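Local coordinates for putative mandelate racemase (Bordetella bronchiseptica, PDB 3OZY), which is of unknown function but, as a magnesium-binding member of the enolase superfamily, probably acts on an acid-sugar substrate, at residues 210-215 / 242-247; 236-241 / 248-253; 35-40 / 363-368; 310-315 / 336-341. One frame throughout, in Å; residues are numbered along the deposited sequence.

The four contacts form two groups on opposite sides of the chain's centre. Contacts 1 and 2 have centres 8 Å apart and alternate along the chain; they also touch, L212 CD2 lying 3.8 Å from L241 CD2. Contacts 3 and 4, with centres 10 Å apart, share the other side, where D366 N lies 2.9 Å from L341 O, a probable hydrogen bond. Contact 3 joins the N-terminal domain to the barrel domain, and the other three lie in the barrel domain, whose magnesium site is formed by D201, E227 and E254. The T252 side chain in contact 2 is about 8 Å from a magnesium ion, against about 13 Å for V312 in contact 4.

Contact 1: 210-215 / 242-247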
loop_
_atom_site.group_PDB
_atom_site.type_symbol
_atom_site.label_atom_id
_atom_site.label_comp_id
_atom_site.label_asym_id
_atom_site.label_seq_id
_atom_site.Cartn_x
_atom_site.Cartn_y
_atom_site.Cartn_z
ATOM N N ASP A 210 12.245 11.513 21.155
ATOM C CA ASP A 210 12.591 12.794 20.551
ATOM C C ASP A 210 11.331 13.578 20.187
ATOM O O ASP A 210 11.309 14.802 20.281
ATOM C CB ASP A 210 13.464 12.604 19.302
ATOM C CG ASP A 210 14.897 12.201 19.632
ATOM O OD1 ASP A 210 15.366 12.469 20.753
ATOM O OD2 ASP A 210 15.568 11.624 18.749
ATOM N N ALA A 211 10.270 12.887 19.773
ATOM C CA ALA A 211 9.015 13.573 19.474
ATOM C C ALA A 211 8.384 14.167 20.736
ATOM O O ALA A 211 7.854 15.277 20.701
ATOM C CB ALA A 211 8.038 12.636 18.766
ATOM N N LEU A 212 8.448 13.446 21.853
ATOM C CA LEU A 212 7.972 13.990 23.121
ATOM C C LEU A 212 8.771 15.224 23.533
ATOM O O LEU A 212 8.205 16.210 24.008
ATOM C CB LEU A 212 8.030 12.923 24.217
ATOM C CG LEU A 212 6.931 11.858 24.163
ATOM C CD1 LEU A 212 7.354 10.616 24.943
ATOM C CD2 LEU A 212 5.610 12.417 24.683
ATOM N N ALA A 213 10.086 15.179 23.344
ATOM C CA ALA A 213 10.921 16.332 23.676
ATOM C C ALA A 213 10.547 17.502 22.771
ATOM O O ALA A 213 10.425 18.643 23.235
ATOM C CB ALA A 213 12.391 15.982 23.525
ATOM N N MET A 214 10.353 17.232 21.488
ATOM C CA MET A 214 10.014 18.326 20.592
ATOM C C MET A 214 8.632 18.894 20.906
ATOM O O MET A 214 8.445 20.114 20.882
ATOM C CB MET A 214 10.103 17.897 19.132
ATOM C CG MET A 214 9.873 19.061 18.198
ATOM S SD MET A 214 10.193 18.686 16.470
ATOM C CE MET A 214 11.978 18.557 16.464
ATOM N N LEU A 215 7.669 18.027 21.213
ATOM C CA LEU A 215 6.315 18.490 21.538
ATOM C C LEU A 215 6.330 19.550 22.650
ATOM O O LEU A 215 5.562 20.523 22.616
ATOM C CB LEU A 215 5.419 17.307 21.922
ATOM C CG LEU A 215 3.984 17.640 22.324
ATOM C CD1 LEU A 215 3.229 18.364 21.197
ATOM C CD2 LEU A 215 3.253 16.356 22.722
ATOM N N ARG A 242 -0.562 12.572 21.774
ATOM C CA ARG A 242 -1.839 13.210 22.022
ATOM C C ARG A 242 -2.226 13.157 23.504
ATOM O O ARG A 242 -2.825 14.098 24.033
ATOM C CB ARG A 242 -2.892 12.555 21.135
ATOM C CG ARG A 242 -4.198 13.246 21.143
ATOM C CD ARG A 242 -5.032 12.785 19.978
ATOM N NE ARG A 242 -6.351 13.360 20.138
ATOM C CZ ARG A 242 -7.329 12.791 20.830
ATOM N NH1 ARG A 242 -7.143 11.607 21.402
ATOM N NH2 ARG A 242 -8.501 13.401 20.938
ATOM N N ALA A 243 -1.865 12.065 24.175
ATOM C CA ALA A 243 -2.178 11.879 25.588
ATOM C C ALA A 243 -1.478 12.891 26.492
ATOM O O ALA A 243 -1.794 12.991 27.681
ATOM C CB ALA A 243 -1.826 10.457 26.018
ATOM N N GLN A 244 -0.519 13.644 25.955
ATOM C CA GLN A 244 0.134 14.658 26.774
ATOM C C GLN A 244 -0.793 15.841 27.046
ATOM O O GLN A 244 -0.510 16.662 27.914
ATOM C CB GLN A 244 1.454 15.122 26.145
ATOM C CG GLN A 244 2.439 13.973 25.895
ATOM C CD GLN A 244 2.617 13.067 27.109
ATOM O OE1 GLN A 244 3.008 13.526 28.182
ATOM N NE2 GLN A 244 2.329 11.777 26.944
ATOM N N GLY A 245 -1.894 15.921 26.305
ATOM C CA GLY A 245 -2.920 16.919 26.566
ATOM C C GLY A 245 -2.510 18.352 26.286
ATOM O O GLY A 245 -3.006 19.279 26.923
ATOM N N THR A 246 -1.615 18.556 25.329
ATOM C CA THR A 246 -1.215 19.916 24.990
ATOM C C THR A 246 -2.190 20.524 23.993
ATOM O O THR A 246 -2.989 19.816 23.387
ATOM C CB THR A 246 0.191 19.974 24.353
ATOM O OG1 THR A 246 0.126 19.536 22.990
ATOM C CG2 THR A 246 1.216 19.148 25.143
ATOM N N PRO A 247 -2.136 21.849 23.822
ATOM C CA PRO A 247 -2.961 22.478 22.785
ATOM C C PRO A 247 -2.420 22.279 21.370
ATOM O O PRO A 247 -3.023 22.797 20.429
ATOM C CB PRO A 247 -2.927 23.968 23.164
ATOM C CG PRO A 247 -2.547 23.979 24.631
ATOM C CD PRO A 247 -1.586 22.836 24.764
#
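Van der Waals packing between L212 and L215 on the helix and Q244 and T246 in the loop makes up this contact. L212 CD2 is 3.7 Å from Q244 CG, and the two side chains meet at about a right angle, one methyl against the glutamine's aliphatic part. L215 approaches the same residue obliquely, its CD2 at 4.1 Å from Q244 CG, while its other methyl, CD1, meets T246 OG1 tip to tip at 3.8 Å. In L215, chi1 (178°) carries CG toward the loop and chi2 (59°) spreads the methyls to different loop residues.

No hydrogen bond crosses between the segments; the polar ends of Q244 and T246 bond close by in the chain. The bend at chi2 (-49°) turns the Q244 amide back, and NE2 bonds to the carbonyl of I240; T246 OG1 bonds to V248 N. These local bonds hold the two side chains while Q244 CB and CG and the T246 hydroxyl meet leucine methyls.

G245 N bonds to R242 O at 3.1 Å, closing a type I turn, and G245 itself has positive phi. The arrangement is that of a beta/alpha-barrel, with a helix-to-strand loop packed against the preceding outer helix, 208-220.

Contact 2: 236-241 / 248-253; sequences EGHRIL and VRIATG
I250 occupies the centre of the contact, using separate branches for two helix residues. Its CD1 lies 3.9 Å from L241 CB, and its CG2 lies 3.9 Å from H238 CD2, at the edge of the imidazole and near the ring plane. The two branches diverge from CB: CG1 is anti to the carbonyl carbon (chi1 -56°), whereas CG2 is anti to the backbone N. T252 CB completes the first shell, 4.3 Å from H238 NE2.

A water bridges H238 NE2 and T252 OG1, 2.8 Å from each. The opposite ring nitrogen, H238 ND1, bonds to the carbonyl of D234, so bonds at both nitrogens restrain the ring's rotation. Y265 adds an edge-to-face contact with the imidazole.

The axes of helix 236-241 and strand 249-252 approach to 9.3 Å and run nearly antiparallel, at 158°, as expected in a beta-alpha-beta unit that starts from strand 225-227. The T252 side chain is about 8 Å from a magnesium ion, and both strands lead to metal ligands, E227 and E254. Within the barrel sheet, strand 249-252 lies between the parallel strands 225-227 and 273-274; on the neighbouring helix 208-220, L212 touches L241 and L215 touches V248.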
loop_
_atom_site.group_PDB
_atom_site.type_symbol
_atom_site.label_atom_id
_atom_site.label_comp_id
_atom_site.label_asym_id
_atom_site.label_seq_id
_atom_site.Cartn_x
_atom_site.Cartn_y
_atom_site.Cartn_z
ATOM N N GLU A 236 0.325 3.795 18.073
ATOM C CA GLU A 236 0.416 3.986 19.519
ATOM C C GLU A 236 1.291 5.186 19.901
ATOM O O GLU A 236 0.981 5.913 20.853
ATOM C CB GLU A 236 0.922 2.700 20.186
ATOM C CG GLU A 236 1.320 2.812 21.662
ATOM C CD GLU A 236 0.153 3.054 22.606
ATOM O OE1 GLU A 236 -0.993 3.215 22.140
ATOM O OE2 GLU A 236 0.390 3.090 23.833
ATOM N N GLY A 237 2.374 5.408 19.160
ATOM C CA GLY A 237 3.209 6.571 19.410
ATOM C C GLY A 237 2.439 7.870 19.282
ATOM O O GLY A 237 2.659 8.814 20.050
ATOM N N HIS A 238 1.540 7.938 18.306
ATOM C CA HIS A 238 0.740 9.142 18.120
ATOM C C HIS A 238 -0.234 9.315 19.285
ATOM O O HIS A 238 -0.480 10.432 19.748
ATOM C CB HIS A 238 -0.011 9.082 16.783
ATOM C CG HIS A 238 0.865 9.242 15.570
ATOM N ND1 HIS A 238 1.612 8.209 15.045
ATOM C CD2 HIS A 238 1.076 10.306 14.755
ATOM C CE1 HIS A 238 2.257 8.632 13.969
ATOM N NE2 HIS A 238 1.943 9.900 13.767
ATOM N N ARG A 239 -0.786 8.204 19.774
ATOM C CA ARG A 239 -1.637 8.272 20.956
ATOM C C ARG A 239 -0.857 8.831 22.146
ATOM O O ARG A 239 -1.363 9.675 22.885
ATOM C CB ARG A 239 -2.231 6.906 21.312
ATOM C CG ARG A 239 -3.229 6.995 22.479
ATOM C CD ARG A 239 -3.526 5.627 23.104
ATOM N NE ARG A 239 -2.365 5.097 23.806
ATOM C CZ ARG A 239 -1.903 5.571 24.960
ATOM N NH1 ARG A 239 -2.508 6.592 25.563
ATOM N NH2 ARG A 239 -0.829 5.021 25.514
ATOM N N ILE A 240 0.375 8.365 22.322
ATOM C CA ILE A 240 1.211 8.843 23.418
ATOM C C ILE A 240 1.407 10.359 23.335
ATOM O O ILE A 240 1.307 11.066 24.342
ATOM C CB ILE A 240 2.555 8.100 23.435
ATOM C CG1 ILE A 240 2.318 6.635 23.824
ATOM C CG2 ILE A 240 3.534 8.764 24.412
ATOM C CD1 ILE A 240 3.498 5.714 23.593
ATOM N N LEU A 241 1.669 10.867 22.137
ATOM C CA LEU A 241 1.839 12.312 21.962
ATOM C C LEU A 241 0.552 13.067 22.291
ATOM O O LEU A 241 0.565 14.065 23.006
ATOM C CB LEU A 241 2.287 12.641 20.539
ATOM C CG LEU A 241 3.667 12.127 20.143
ATOM C CD1 LEU A 241 3.917 12.343 18.651
ATOM C CD2 LEU A 241 4.735 12.825 20.977
ATOM N N VAL A 248 -1.313 21.554 21.223
ATOM C CA VAL A 248 -0.750 21.296 19.897
ATOM C C VAL A 248 -1.430 20.072 19.294
ATOM O O VAL A 248 -1.435 18.997 19.899
ATOM C CB VAL A 248 0.777 21.034 19.968
ATOM C CG1 VAL A 248 1.359 20.852 18.571
ATOM C CG2 VAL A 248 1.507 22.165 20.688
ATOM N N ARG A 249 -2.022 20.235 18.114
ATOM C CA ARG A 249 -2.727 19.135 17.460
ATOM C C ARG A 249 -1.745 18.122 16.884
ATOM O O ARG A 249 -0.736 18.512 16.291
ATOM C CB ARG A 249 -3.592 19.688 16.333
ATOM C CG ARG A 249 -4.677 20.637 16.797
ATOM C CD ARG A 249 -5.084 21.607 15.683
ATOM N NE ARG A 249 -6.079 22.565 16.164
ATOM C CZ ARG A 249 -5.785 23.642 16.879
ATOM N NH1 ARG A 249 -4.521 23.924 17.166
ATOM N NH2 ARG A 249 -6.758 24.450 17.298
ATOM N N ILE A 250 -2.043 16.835 17.043
ATOM C CA ILE A 250 -1.272 15.791 16.376
ATOM C C ILE A 250 -1.916 15.522 15.011
ATOM O O ILE A 250 -3.096 15.148 14.928
ATOM C CB ILE A 250 -1.198 14.512 17.237
ATOM C CG1 ILE A 250 -0.617 14.834 18.622
ATOM C CG2 ILE A 250 -0.385 13.412 16.539
ATOM C CD1 ILE A 250 0.722 15.574 18.589
ATOM N N ALA A 251 -1.154 15.746 13.940
ATOM C CA ALA A 251 -1.667 15.675 12.576
ATOM C C ALA A 251 -0.915 14.644 11.755
ATOM O O ALA A 251 0.304 14.541 11.844
ATOM C CB ALA A 251 -1.533 17.049 11.910
ATOM N N THR A 252 -1.642 13.886 10.945
ATOM C CA THR A 252 -1.010 12.999 9.983
ATOM C C THR A 252 -2.030 12.626 8.920
ATOM O O THR A 252 -3.239 12.752 9.125
ATOM C CB THR A 252 -0.395 11.740 10.655
ATOM O OG1 THR A 252 0.365 11.016 9.683
ATOM C CG2 THR A 252 -1.481 10.831 11.278
ATOM N N GLY A 253 -1.549 12.212 7.753
ATOM C CA GLY A 253 -2.462 11.663 6.771
ATOM C C GLY A 253 -2.025 11.624 5.325
ATOM O O GLY A 253 -2.634 10.896 4.540
HETATM O O HOH W 1 2.658 10.344 11.131
#

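Contact 3: 35-40 / 363-368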
loop_
_atom_site.group_PDB
_atom_site.type_symbol
_atom_site.label_atom_id
_atom_site.label_comp_id
_atom_site.label_asym_id
_atom_site.label_seq_id
_atom_site.Cartn_x
_atom_site.Cartn_y
_atom_site.Cartn_z
ATOM N N MET A 35 4.123 15.174 -12.141
ATOM C CA MET A 35 2.757 14.721 -11.918
ATOM C C MET A 35 2.315 13.851 -13.070
ATOM O O MET A 35 2.935 13.832 -14.142
ATOM C CB MET A 35 1.793 15.908 -11.823
ATOM C CG MET A 35 1.576 16.628 -13.156
ATOM S SD MET A 35 0.460 18.042 -13.049
ATOM C CE MET A 35 -1.090 17.199 -12.731
ATOM N N ILE A 36 1.243 13.110 -12.824
ATOM C CA ILE A 36 0.420 12.565 -13.889
ATOM C C ILE A 36 -0.812 13.443 -14.030
ATOM O O ILE A 36 -1.503 13.715 -13.049
ATOM C CB ILE A 36 -0.068 11.144 -13.548
ATOM C CG1 ILE A 36 1.076 10.139 -13.619
ATOM C CG2 ILE A 36 -1.214 10.734 -14.477
ATOM C CD1 ILE A 36 1.576 9.856 -15.031
ATOM N N LEU A 37 -1.086 13.889 -15.253
ATOM C CA LEU A 37 -2.350 14.525 -15.573
ATOM C C LEU A 37 -3.276 13.450 -16.124
ATOM O O LEU A 37 -3.049 12.931 -17.220
ATOM C CB LEU A 37 -2.152 15.648 -16.604
ATOM C CG LEU A 37 -3.432 16.334 -17.079
ATOM C CD1 LEU A 37 -4.124 17.039 -15.939
ATOM C CD2 LEU A 37 -3.134 17.323 -18.210
ATOM N N VAL A 38 -4.288 13.084 -15.342
ATOM C CA VAL A 38 -5.265 12.098 -15.778
ATOM C C VAL A 38 -6.270 12.773 -16.695
ATOM O O VAL A 38 -6.688 13.901 -16.440
ATOM C CB VAL A 38 -6.009 11.486 -14.573
ATOM C CG1 VAL A 38 -7.062 10.470 -15.039
ATOM C CG2 VAL A 38 -5.012 10.838 -13.614
ATOM N N GLU A 39 -6.642 12.077 -17.767
ATOM C CA GLU A 39 -7.661 12.559 -18.687
ATOM C C GLU A 39 -8.654 11.436 -18.962
ATOM O O GLU A 39 -8.286 10.396 -19.507
ATOM C CB GLU A 39 -7.009 13.037 -19.990
ATOM C CG GLU A 39 -7.989 13.664 -20.971
ATOM C CD GLU A 39 -7.356 13.995 -22.313
ATOM O OE1 GLU A 39 -6.123 13.880 -22.450
ATOM O OE2 GLU A 39 -8.101 14.370 -23.239
ATOM N N VAL A 40 -9.904 11.628 -18.552
ATOM C CA VAL A 40 -10.955 10.656 -18.831
ATOM C C VAL A 40 -11.842 11.204 -19.940
ATOM O O VAL A 40 -12.420 12.284 -19.812
ATOM C CB VAL A 40 -11.808 10.362 -17.578
ATOM C CG1 VAL A 40 -12.996 9.458 -17.934
ATOM C CG2 VAL A 40 -10.945 9.730 -16.489
ATOM N N PHE A 363 -11.236 25.372 -13.773
ATOM C CA PHE A 363 -10.238 26.130 -14.527
ATOM C C PHE A 363 -9.914 25.421 -15.832
ATOM O O PHE A 363 -10.353 24.299 -16.061
ATOM C CB PHE A 363 -8.956 26.302 -13.712
ATOM C CG PHE A 363 -8.450 25.025 -13.114
ATOM C CD1 PHE A 363 -7.979 23.999 -13.921
ATOM C CD2 PHE A 363 -8.466 24.838 -11.744
ATOM C CE1 PHE A 363 -7.523 22.821 -13.374
ATOM C CE2 PHE A 363 -8.011 23.659 -11.192
ATOM C CZ PHE A 363 -7.541 22.649 -12.006
ATOM N N GLU A 364 -9.117 26.080 -16.668
ATOM C CA GLU A 364 -8.682 25.512 -17.936
ATOM C C GLU A 364 -7.234 25.030 -17.871
ATOM O O GLU A 364 -6.371 25.702 -17.305
ATOM C CB GLU A 364 -8.824 26.549 -19.054
ATOM C CG GLU A 364 -10.248 27.035 -19.284
ATOM C CD GLU A 364 -11.142 25.967 -19.889
ATOM O OE1 GLU A 364 -10.673 24.825 -20.081
ATOM O OE2 GLU A 364 -12.319 26.270 -20.176
ATOM N N ILE A 365 -6.981 23.860 -18.454
ATOM C CA ILE A 365 -5.622 23.341 -18.601
ATOM C C ILE A 365 -4.941 23.986 -19.808
ATOM O O ILE A 365 -5.551 24.123 -20.874
ATOM C CB ILE A 365 -5.621 21.813 -18.824
ATOM C CG1 ILE A 365 -6.151 21.069 -17.591
ATOM C CG2 ILE A 365 -4.224 21.324 -19.203
ATOM C CD1 ILE A 365 -5.279 21.201 -16.364
ATOM N N ASP A 366 -3.677 24.369 -19.647
ATOM C CA ASP A 366 -2.878 24.843 -20.781
ATOM C C ASP A 366 -2.269 23.619 -21.447
ATOM O O ASP A 366 -1.235 23.106 -21.011
ATOM C CB ASP A 366 -1.782 25.805 -20.317
ATOM C CG ASP A 366 -0.955 26.368 -21.471
ATOM O OD1 ASP A 366 -0.945 25.770 -22.567
ATOM O OD2 ASP A 366 -0.294 27.406 -21.266
ATOM N N TRP A 367 -2.914 23.146 -22.507
ATOM C CA TRP A 367 -2.479 21.921 -23.163
ATOM C C TRP A 367 -1.164 22.090 -23.925
ATOM O O TRP A 367 -0.462 21.116 -24.177
ATOM C CB TRP A 367 -3.594 21.347 -24.040
ATOM C CG TRP A 367 -4.744 20.815 -23.216
ATOM C CD1 TRP A 367 -5.926 21.445 -22.953
ATOM C CD2 TRP A 367 -4.800 19.556 -22.531
ATOM N NE1 TRP A 367 -6.720 20.650 -22.157
ATOM C CE2 TRP A 367 -6.050 19.487 -21.883
ATOM C CE3 TRP A 367 -3.913 18.481 -22.401
ATOM C CZ2 TRP A 367 -6.440 18.386 -21.124
ATOM C CZ3 TRP A 367 -4.303 17.385 -21.650
ATOM C CH2 TRP A 367 -5.557 17.347 -21.022
ATOM N N ASP A 368 -0.818 23.328 -24.265
ATOM C CA ASP A 368 0.488 23.582 -24.860
ATOM C C ASP A 368 1.578 23.352 -23.812
ATOM O O ASP A 368 2.614 22.750 -24.098
ATOM C CB ASP A 368 0.567 25.001 -25.433
ATOM C CG ASP A 368 -0.372 25.209 -26.609
ATOM O OD1 ASP A 368 -0.649 24.233 -27.334
ATOM O OD2 ASP A 368 -0.828 26.353 -26.807
#
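L37 meets the indole of W367 through a single methyl, CD2, while both of its methyls lie near I365. From CB the leucine runs to CG, placed anti to the backbone N (chi1 176°), and there it divides. CD1 is 4.3 Å from I365 CD1 and also packs on I310 of the barrel domain's helix 309-321. CD2 lies 3.6 Å from W367 CZ3 and 3.7 Å from W367 CH2, approaching the six-membered part of the indole obliquely, and 4.3 Å from I365 CG2. One leucine tip thus touches both the ring and the isoleucine that packs on it: I365 CG2 stands 3.7 Å above the centre of one face of the W367 indole.

Strand 32-42 is the middle member of the three-stranded antiparallel sheet in the N-terminal domain, while 363-368 leads into helix 367-372 in the C-terminal part of the chain. The contact is therefore a piece of the interface between the two domains of the enolase-superfamily fold, formed by residues more than 320 positions apart in sequence.

The outer part of the indole also meets E39. This chain extends beyond CG and brings OE1 to 3.8 Å from W367 CH2, with the carboxylate and ring planes 47° apart. Its oxygens have polar partners elsewhere: OE1 bonds to H11 NE2 and OE2 forms a salt bridge with R41. On the tryptophan side, D366 OD1 caps helix 367-372, accepting from F369 N and, weakly and bent to 120°, from D368 N.

Contact 4: 310-315 / 336-341; sequences ITVAAN and DLMTRL
V312 and M338 cross at about a right angle, and so do I310 and L341; these two pairs carry a buried contact between helix 309-321 of the beta/alpha-barrel and the connection from strand 328-331 to strand 352-353. V312 CG2 lies 3.8 Å from M338 SD and 4.0 Å from M338 CE, so the valine presents one methyl to the end of the thioether. The methionine reaches it by bending at both chi2 (-66°) and chi3 (-68°), which folds its end round toward the helix. W330 of strand 328-331 touches both V312 and M338, placing this pair beside the barrel wall.

The second crossing is longer: I310 CG1 is 4.2 Å from L341 CD2, and the leucine branch comes across the isoleucine chain. M35 of the N-terminal strand 32-42 touches both residues, so this pair extends from the barrel helix to the domain interface.

No hydrogen bond crosses between the segments; each is organised by bonds of its own. In 336-341, D336 O accepts from both T339 N and R340 N, a local hold on the turn that presents M338. In the helix, the N315 amide bonds outward to D277 OD1 and A278 N and also back to T311 O. That oxygen has two donors, which arrive from opposite faces of its carbonyl plane: the backbone N of N315, and N315 ND2 at 2.8 Å, the latter tilted 33° from that plane.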
loop_
_atom_site.group_PDB
_atom_site.type_symbol
_atom_site.label_atom_id
_atom_site.label_comp_id
_atom_site.label_asym_id
_atom_site.label_seq_id
_atom_site.Cartn_x
_atom_site.Cartn_y
_atom_site.Cartn_z
ATOM N N ILE A 310 -3.799 20.882 -9.551
ATOM C CA ILE A 310 -4.991 20.041 -9.569
ATOM C C ILE A 310 -5.230 19.426 -8.198
ATOM O O ILE A 310 -6.359 19.426 -7.707
ATOM C CB ILE A 310 -4.903 18.947 -10.636
ATOM C CG1 ILE A 310 -4.737 19.595 -12.014
ATOM C CG2 ILE A 310 -6.137 18.034 -10.575
ATOM C CD1 ILE A 310 -4.891 18.629 -13.159
ATOM N N THR A 311 -4.174 18.934 -7.559
ATOM C CA THR A 311 -4.368 18.388 -6.217
ATOM C C THR A 311 -4.811 19.487 -5.256
ATOM O O THR A 311 -5.642 19.261 -4.380
ATOM C CB THR A 311 -3.122 17.606 -5.681
ATOM O OG1 THR A 311 -2.007 18.482 -5.461
ATOM C CG2 THR A 311 -2.690 16.529 -6.657
ATOM N N VAL A 312 -4.263 20.685 -5.422
ATOM C CA VAL A 312 -4.715 21.828 -4.647
ATOM C C VAL A 312 -6.196 22.137 -4.899
ATOM O O VAL A 312 -6.992 22.219 -3.957
ATOM C CB VAL A 312 -3.818 23.056 -4.914
ATOM C CG1 VAL A 312 -4.447 24.347 -4.366
ATOM C CG2 VAL A 312 -2.444 22.814 -4.309
ATOM N N ALA A 313 -6.572 22.306 -6.163
ATOM C CA ALA A 313 -7.952 22.641 -6.485
ATOM C C ALA A 313 -8.948 21.589 -6.011
ATOM O O ALA A 313 -10.003 21.934 -5.486
ATOM C CB ALA A 313 -8.123 22.896 -7.986
ATOM N N ALA A 314 -8.627 20.313 -6.211
ATOM C CA ALA A 314 -9.551 19.241 -5.834
ATOM C C ALA A 314 -9.849 19.319 -4.342
ATOM O O ALA A 314 -11.009 19.268 -3.927
ATOM C CB ALA A 314 -8.982 17.878 -6.191
ATOM N N ASN A 315 -8.801 19.427 -3.530
ATOM C CA ASN A 315 -9.007 19.575 -2.091
ATOM C C ASN A 315 -9.732 20.866 -1.721
ATOM O O ASN A 315 -10.548 20.879 -0.804
ATOM C CB ASN A 315 -7.683 19.466 -1.332
ATOM C CG ASN A 315 -7.176 18.049 -1.269
ATOM O OD1 ASN A 315 -7.750 17.209 -0.579
ATOM N ND2 ASN A 315 -6.101 17.765 -2.003
ATOM N N ASP A 336 6.443 24.784 -11.229
ATOM C CA ASP A 336 5.718 25.200 -12.426
ATOM C C ASP A 336 4.322 24.588 -12.508
ATOM O O ASP A 336 3.440 25.135 -13.167
ATOM C CB ASP A 336 6.494 24.849 -13.696
ATOM C CG ASP A 336 7.769 25.647 -13.851
ATOM O OD1 ASP A 336 7.890 26.737 -13.240
ATOM O OD2 ASP A 336 8.644 25.164 -14.606
ATOM N N LEU A 337 4.115 23.451 -11.847
ATOM C CA LEU A 337 2.795 22.830 -11.846
ATOM C C LEU A 337 1.780 23.602 -11.000
ATOM O O LEU A 337 0.573 23.345 -11.084
ATOM C CB LEU A 337 2.882 21.369 -11.404
ATOM C CG LEU A 337 3.835 20.508 -12.231
ATOM C CD1 LEU A 337 3.965 19.139 -11.579
ATOM C CD2 LEU A 337 3.396 20.394 -13.694
ATOM N N MET A 338 2.271 24.556 -10.206
ATOM C CA MET A 338 1.409 25.442 -9.422
ATOM C C MET A 338 1.103 26.755 -10.134
ATOM O O MET A 338 0.222 27.506 -9.709
ATOM C CB MET A 338 2.053 25.770 -8.075
ATOM C CG MET A 338 1.992 24.635 -7.068
ATOM S SD MET A 338 0.315 24.242 -6.528
ATOM C CE MET A 338 -0.076 25.729 -5.602
ATOM N N THR A 339 1.841 27.057 -11.193
ATOM C CA THR A 339 1.724 28.376 -11.820
ATOM C C THR A 339 1.340 28.333 -13.293
ATOM O O THR A 339 0.618 29.207 -13.767
ATOM C CB THR A 339 3.045 29.174 -11.711
ATOM O OG1 THR A 339 4.104 28.427 -12.319
ATOM C CG2 THR A 339 3.397 29.458 -10.253
ATOM N N ARG A 340 1.817 27.328 -14.017
ATOM C CA ARG A 340 1.716 27.345 -15.479
ATOM C C ARG A 340 0.849 26.250 -16.097
ATOM O O ARG A 340 0.593 26.254 -17.304
ATOM C CB ARG A 340 3.120 27.313 -16.093
ATOM C CG ARG A 340 3.902 28.600 -15.866
ATOM C CD ARG A 340 5.386 28.429 -16.172
ATOM N NE ARG A 340 5.620 28.020 -17.553
ATOM C CZ ARG A 340 6.782 27.566 -18.012
ATOM N NH1 ARG A 340 7.824 27.464 -17.198
ATOM N NH2 ARG A 340 6.901 27.210 -19.285
ATOM N N LEU A 341 0.390 25.308 -15.280
ATOM C CA LEU A 341 -0.434 24.223 -15.793
ATOM C C LEU A 341 -1.858 24.673 -16.088
ATOM O O LEU A 341 -2.463 24.235 -17.071
ATOM C CB LEU A 341 -0.458 23.058 -14.799
ATOM C CG LEU A 341 -1.330 21.869 -15.194
ATOM C CD1 LEU A 341 -0.856 21.250 -16.501
ATOM C CD2 LEU A 341 -1.340 20.831 -14.081
#